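Local coordinates for cell division control protein 45 cdc45 putative (Entamoeba histolytica, PDB 6CC2) that probably acts in eukaryotic DNA replication as the Cdc45 subunit of the CMG (Cdc45-MCM-GINS) replicative helicase, at residues V247-C252 with K344-Y350; G183-L187 with A225-F229. Residue numbers count along the deposited sequence, not the author numbering.

Contact 1. Residues V247-C252 with K344-Y350; sequences VKTPMC and KKFGMDY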
loop_
_atom_site.group_PDB
_atom_site.type_symbol
_atom_site.label_atom_id
_atom_site.label_comp_id
_atom_site.label_asym_id
_atom_site.label_seq_id
_atom_site.Cartn_x
_atom_site.Cartn_y
_atom_site.Cartn_z
ATOM N N VAL A 247 13.151 11.936 -25.348
ATOM C CA VAL A 247 13.101 10.479 -25.408
ATOM C C VAL A 247 12.015 10.058 -26.387
ATOM O O VAL A 247 10.909 10.616 -26.397
ATOM C CB VAL A 247 12.867 9.869 -24.015
ATOM C CG1 VAL A 247 13.712 10.576 -22.964
ATOM C CG2 VAL A 247 11.420 9.906 -23.661
ATOM N N LYS A 248 12.322 9.056 -27.205
ATOM C CA LYS A 248 11.444 8.619 -28.282
ATOM C C LYS A 248 10.536 7.454 -27.900
ATOM O O LYS A 248 9.698 7.054 -28.712
ATOM C CB LYS A 248 12.277 8.219 -29.497
ATOM C CG LYS A 248 12.955 9.372 -30.211
ATOM C CD LYS A 248 12.066 9.938 -31.311
ATOM C CE LYS A 248 12.798 10.990 -32.127
ATOM N NZ LYS A 248 12.043 11.351 -33.362
ATOM N N THR A 249 10.690 6.897 -26.703
ATOM C CA THR A 249 9.874 5.775 -26.260
ATOM C C THR A 249 8.709 6.272 -25.412
ATOM O O THR A 249 8.810 7.326 -24.769
ATOM C CB THR A 249 10.739 4.798 -25.459
ATOM O OG1 THR A 249 11.358 5.493 -24.373
ATOM C CG2 THR A 249 11.828 4.167 -26.360
ATOM N N PRO A 250 7.570 5.571 -25.426
ATOM C CA PRO A 250 6.423 6.015 -24.619
ATOM C C PRO A 250 6.590 5.821 -23.136
ATOM O O PRO A 250 5.766 6.354 -22.375
ATOM C CB PRO A 250 5.264 5.142 -25.131
ATOM C CG PRO A 250 5.935 3.976 -25.769
ATOM C CD PRO A 250 7.168 4.550 -26.409
HETATM N N MSE A 251 7.574 5.030 -22.710
HETATM C CA MSE A 251 7.922 4.859 -21.306
HETATM C C MSE A 251 9.443 4.939 -21.237
HETATM O O MSE A 251 10.116 4.713 -22.251
HETATM C CB MSE A 251 7.414 3.527 -20.751
HETATM C CG MSE A 251 5.883 3.396 -20.740
HETATM SE SE MSE A 251 5.232 1.562 -20.442
HETATM C CE MSE A 251 5.653 0.803 -22.169
ATOM N N CYS A 252 9.986 5.239 -20.056
ATOM C CA CYS A 252 11.433 5.289 -19.893
ATOM C C CYS A 252 11.770 5.188 -18.413
ATOM O O CYS A 252 10.891 5.197 -17.556
ATOM C CB CYS A 252 12.008 6.565 -20.504
ATOM S SG CYS A 252 11.569 8.048 -19.582
ATOM N N LYS A 344 5.857 7.105 -17.628
ATOM C CA LYS A 344 5.048 6.984 -18.834
ATOM C C LYS A 344 4.659 8.385 -19.296
ATOM O O LYS A 344 4.271 9.225 -18.477
ATOM C CB LYS A 344 3.797 6.139 -18.574
ATOM C CG LYS A 344 2.861 6.059 -19.786
ATOM C CD LYS A 344 1.614 5.262 -19.463
ATOM C CE LYS A 344 0.571 5.419 -20.583
ATOM N NZ LYS A 344 1.077 4.949 -21.877
ATOM N N LYS A 345 4.772 8.625 -20.609
ATOM C CA LYS A 345 4.412 9.913 -21.187
ATOM C C LYS A 345 2.900 10.015 -21.379
ATOM O O LYS A 345 2.271 9.102 -21.916
ATOM C CB LYS A 345 5.116 10.098 -22.525
ATOM C CG LYS A 345 5.125 11.531 -23.029
ATOM C CD LYS A 345 5.919 11.638 -24.318
ATOM C CE LYS A 345 6.116 13.076 -24.746
ATOM N NZ LYS A 345 6.897 13.152 -26.014
ATOM N N PHE A 346 2.324 11.117 -20.918
ATOM C CA PHE A 346 0.904 11.428 -21.088
ATOM C C PHE A 346 0.843 12.716 -21.908
ATOM O O PHE A 346 1.080 13.805 -21.376
ATOM C CB PHE A 346 0.201 11.591 -19.751
ATOM C CG PHE A 346 0.162 10.341 -18.909
ATOM C CD1 PHE A 346 -0.772 9.349 -19.160
ATOM C CD2 PHE A 346 1.046 10.165 -17.877
ATOM C CE1 PHE A 346 -0.824 8.216 -18.382
ATOM C CE2 PHE A 346 0.999 9.027 -17.085
ATOM C CZ PHE A 346 0.061 8.050 -17.346
ATOM N N GLY A 347 0.536 12.594 -23.196
ATOM C CA GLY A 347 0.591 13.753 -24.069
ATOM C C GLY A 347 2.006 14.300 -24.121
ATOM O O GLY A 347 2.935 13.622 -24.565
HETATM N N MSE A 348 2.191 15.533 -23.649
HETATM C CA MSE A 348 3.497 16.163 -23.637
HETATM C C MSE A 348 4.139 16.114 -22.247
HETATM O O MSE A 348 5.226 16.630 -22.036
HETATM C CB MSE A 348 3.392 17.619 -24.091
HETATM C CG MSE A 348 3.036 17.788 -25.563
HETATM SE SE MSE A 348 4.419 17.086 -26.751
HETATM C CE MSE A 348 5.894 18.252 -26.222
ATOM N N ASP A 349 3.447 15.487 -21.308
ATOM C CA ASP A 349 3.822 15.493 -19.890
ATOM C C ASP A 349 4.544 14.189 -19.568
ATOM O O ASP A 349 3.949 13.109 -19.627
ATOM C CB ASP A 349 2.573 15.661 -19.030
ATOM C CG ASP A 349 2.872 15.751 -17.549
ATOM O OD1 ASP A 349 4.004 15.440 -17.131
ATOM O OD2 ASP A 349 1.954 16.131 -16.786
ATOM N N TYR A 350 5.829 14.295 -19.229
ATOM C CA TYR A 350 6.654 13.156 -18.817
ATOM C C TYR A 350 7.068 13.262 -17.354
ATOM O O TYR A 350 8.093 12.712 -16.941
ATOM C CB TYR A 350 7.889 13.023 -19.718
ATOM C CG TYR A 350 8.118 11.652 -20.310
ATOM C CD1 TYR A 350 7.891 10.492 -19.564
ATOM C CD2 TYR A 350 8.568 11.514 -21.614
ATOM C CE1 TYR A 350 8.094 9.239 -20.124
ATOM C CE2 TYR A 350 8.782 10.271 -22.185
ATOM C CZ TYR A 350 8.555 9.136 -21.427
ATOM O OH TYR A 350 8.779 7.890 -22.003
HETATM O O HOH W 1 9.498 12.619 -24.919
HETATM O O HOH W 2 7.527 10.459 -27.261
HETATM O O HOH W 3 3.196 7.063 -23.263
#

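Contact 2. Residues G183-L187 with A225-F229; sequences GRVAL and AIQYF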
loop_
_atom_site.group_PDB
_atom_site.type_symbol
_atom_site.label_atom_id
_atom_site.label_comp_id
_atom_site.label_asym_id
_atom_site.label_seq_id
_atom_site.Cartn_x
_atom_site.Cartn_y
_atom_site.Cartn_z
ATOM N N GLY A 183 0.970 -7.947 -9.369
ATOM C CA GLY A 183 0.952 -7.434 -10.732
ATOM C C GLY A 183 2.037 -8.025 -11.601
ATOM O O GLY A 183 1.827 -8.259 -12.799
ATOM N N ARG A 184 3.204 -8.294 -11.018
ATOM C CA ARG A 184 4.287 -8.911 -11.765
ATOM C C ARG A 184 3.915 -10.325 -12.210
ATOM O O ARG A 184 4.271 -10.752 -13.316
ATOM C CB ARG A 184 5.552 -8.927 -10.901
ATOM C CG ARG A 184 6.663 -9.739 -11.437
ATOM C CD ARG A 184 7.273 -9.133 -12.703
ATOM N NE ARG A 184 8.534 -9.796 -13.031
ATOM C CZ ARG A 184 9.729 -9.386 -12.610
ATOM N NH1 ARG A 184 9.842 -8.296 -11.862
ATOM N NH2 ARG A 184 10.813 -10.058 -12.951
ATOM N N VAL A 185 3.192 -11.065 -11.362
ATOM C CA VAL A 185 2.750 -12.402 -11.739
ATOM C C VAL A 185 1.775 -12.328 -12.909
ATOM O O VAL A 185 1.837 -13.144 -13.836
ATOM C CB VAL A 185 2.128 -13.127 -10.535
ATOM C CG1 VAL A 185 1.516 -14.470 -10.984
ATOM C CG2 VAL A 185 3.156 -13.365 -9.457
ATOM N N ALA A 186 0.846 -11.367 -12.875
ATOM C CA ALA A 186 -0.088 -11.220 -13.993
ATOM C C ALA A 186 0.665 -10.905 -15.282
ATOM O O ALA A 186 0.356 -11.471 -16.351
ATOM C CB ALA A 186 -1.119 -10.139 -13.692
ATOM N N LEU A 187 1.664 -10.030 -15.198
ATOM C CA LEU A 187 2.529 -9.735 -16.339
ATOM C C LEU A 187 3.244 -10.987 -16.818
ATOM O O LEU A 187 3.381 -11.213 -18.032
ATOM C CB LEU A 187 3.552 -8.659 -15.971
ATOM C CG LEU A 187 4.600 -8.338 -17.036
ATOM C CD1 LEU A 187 3.973 -7.704 -18.291
ATOM C CD2 LEU A 187 5.663 -7.398 -16.424
ATOM N N ALA A 225 13.516 -5.281 -9.962
ATOM C CA ALA A 225 12.275 -5.312 -10.738
ATOM C C ALA A 225 12.341 -4.340 -11.907
ATOM O O ALA A 225 11.984 -4.677 -13.044
ATOM C CB ALA A 225 11.087 -4.982 -9.837
ATOM N N ILE A 226 12.806 -3.117 -11.652
ATOM C CA ILE A 226 12.951 -2.143 -12.724
ATOM C C ILE A 226 13.873 -2.687 -13.811
ATOM O O ILE A 226 13.609 -2.532 -15.009
ATOM C CB ILE A 226 13.460 -0.804 -12.157
ATOM C CG1 ILE A 226 12.475 -0.280 -11.120
ATOM C CG2 ILE A 226 13.686 0.198 -13.266
ATOM C CD1 ILE A 226 11.026 -0.147 -11.644
ATOM N N GLN A 227 14.982 -3.323 -13.415
ATOM C CA GLN A 227 15.908 -3.865 -14.403
ATOM C C GLN A 227 15.214 -4.892 -15.299
ATOM O O GLN A 227 15.553 -5.013 -16.481
ATOM C CB GLN A 227 17.121 -4.495 -13.721
ATOM C CG GLN A 227 18.204 -4.942 -14.681
ATOM C CD GLN A 227 18.862 -3.778 -15.392
ATOM O OE1 GLN A 227 19.217 -2.776 -14.767
ATOM N NE2 GLN A 227 19.014 -3.894 -16.705
ATOM N N TYR A 228 14.268 -5.651 -14.751
ATOM C CA TYR A 228 13.499 -6.590 -15.573
ATOM C C TYR A 228 12.704 -5.848 -16.636
ATOM O O TYR A 228 12.671 -6.270 -17.809
ATOM C CB TYR A 228 12.568 -7.420 -14.698
ATOM C CG TYR A 228 11.806 -8.498 -15.446
ATOM C CD1 TYR A 228 12.456 -9.650 -15.862
ATOM C CD2 TYR A 228 10.457 -8.377 -15.703
ATOM C CE1 TYR A 228 11.789 -10.646 -16.546
ATOM C CE2 TYR A 228 9.770 -9.391 -16.369
ATOM C CZ TYR A 228 10.446 -10.506 -16.787
ATOM O OH TYR A 228 9.786 -11.517 -17.465
ATOM N N PHE A 229 12.078 -4.725 -16.251
ATOM C CA PHE A 229 11.333 -3.929 -17.221
ATOM C C PHE A 229 12.274 -3.325 -18.255
ATOM O O PHE A 229 11.956 -3.280 -19.444
ATOM C CB PHE A 229 10.560 -2.816 -16.530
ATOM C CG PHE A 229 9.688 -3.266 -15.387
ATOM C CD1 PHE A 229 9.081 -4.503 -15.395
ATOM C CD2 PHE A 229 9.468 -2.426 -14.323
ATOM C CE1 PHE A 229 8.292 -4.907 -14.324
ATOM C CE2 PHE A 229 8.662 -2.812 -13.242
ATOM C CZ PHE A 229 8.081 -4.047 -13.256
#

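Contact 1. Residues V247-C252 with K344-Y350
This is an antiparallel strand contact, where strand 251-257 starts beside Lys-344 of strand 338-344, joined by a tyrosine from the following loop. Met-251 (selenomethionine) and Lys-344 form a non-hydrogen-bonded pair, with CA atoms 4.3 Å apart and side chains on the same face. One step on, Lys-345 N donates to Pro-250 O at 3.0 Å and almost straight. A type II' turn, Phe-346 to Asp-349, with Gly-347 at positive phi, then reverses the chain. Tyr-350, the residue most covered here, has its CA-to-CB bond pointing toward 247-252. Tyr-350 OH donates to Thr-249 O at 2.8 Å; Cys-252 SG makes an oblique sulfur-aromatic contact, 4.2 Å from the Tyr-350 ring centroid. Waters bridge the segments: water 1 joins Val-247 O to Lys-345 NZ, and water 3 joins Pro-250 O to Lys-345 O. Strand 251-257 is central in a three-stranded mixed sheet, between 237-238 and 338-344. Helix 199-213 covers the Met-251 and Lys-344 face through Trp-202, and its Asp-199 forms a salt bridge with Lys-344.

Contact 2. Residues G183-L187 with A225-F229
Arg-184 has the most surface covered here, followed by Tyr-228. The guanidinium of Arg-184 lies flat on the Tyr-228 ring, with centres 3.8 Å apart and planes 10° from parallel. This is a stacked cation-pi contact. Arg-184 CZ sits over the ring face, and Arg-184 NH2 comes to 3.1 Å from Tyr-228 CG. No hydrogen bond joins the two segments; the stack is their main polar link. The CA-to-CB bond of Arg-184 points sideways, yet the long side chain reaches across to helix 219-233. There Arg-184 NH1 also approaches Ala-225, 4.0 Å from its CA, near the guanidinium plane.

Such reach is needed because the helices are far apart. The axes of 183-187 and 225-229 come no closer than 13.0 Å, and they run in nearly the same direction, 25° apart. The nearest CA atoms, of Arg-184 and Ala-225, are 8.8 Å apart. This is a bridge between two helices of a region made of helices and loops, without strands, not close helix packing. Helix 199-213, which lies between them in sequence, touches both: Leu-187 meets its Met-200 and Tyr-201, Ala-225 its Val-208, and Phe-229 its Ala-205.

Leu-187, three residues after Arg-184, adds an apolar contact. Leu-187 CD2 is 4.2 Å from Phe-229 CE1, and both residues are buried. Tyr-228 and Arg-184 remain partly exposed. Glu-180 makes a long, weak ion pair with Arg-184 NE. Ala-186 packs on helix 33-48, against Cys-38, Ile-41 and Leu-42.

From the N terminus, the chain first builds the parallel sheet, whose last strand in the chain is 122-125. Helix 182-192 then begins contact 2, which closes at helix 219-233 over a mostly helical loop of 37 residues. Contact 1 opens later, at the start of strand 251-257. It closes across 91 intervening residues, where 344-350 begins at Lys-344 of strand 338-344. The two loops are in series and neither nest nor cross. The centres of contacts 1 and 2 are about 19 Å apart and their nearest atoms about 7 Å. Helix 199-213 touches both segments of each contact. It links the three-stranded sheet to the helices of contact 2, one of which packs on helix 33-48.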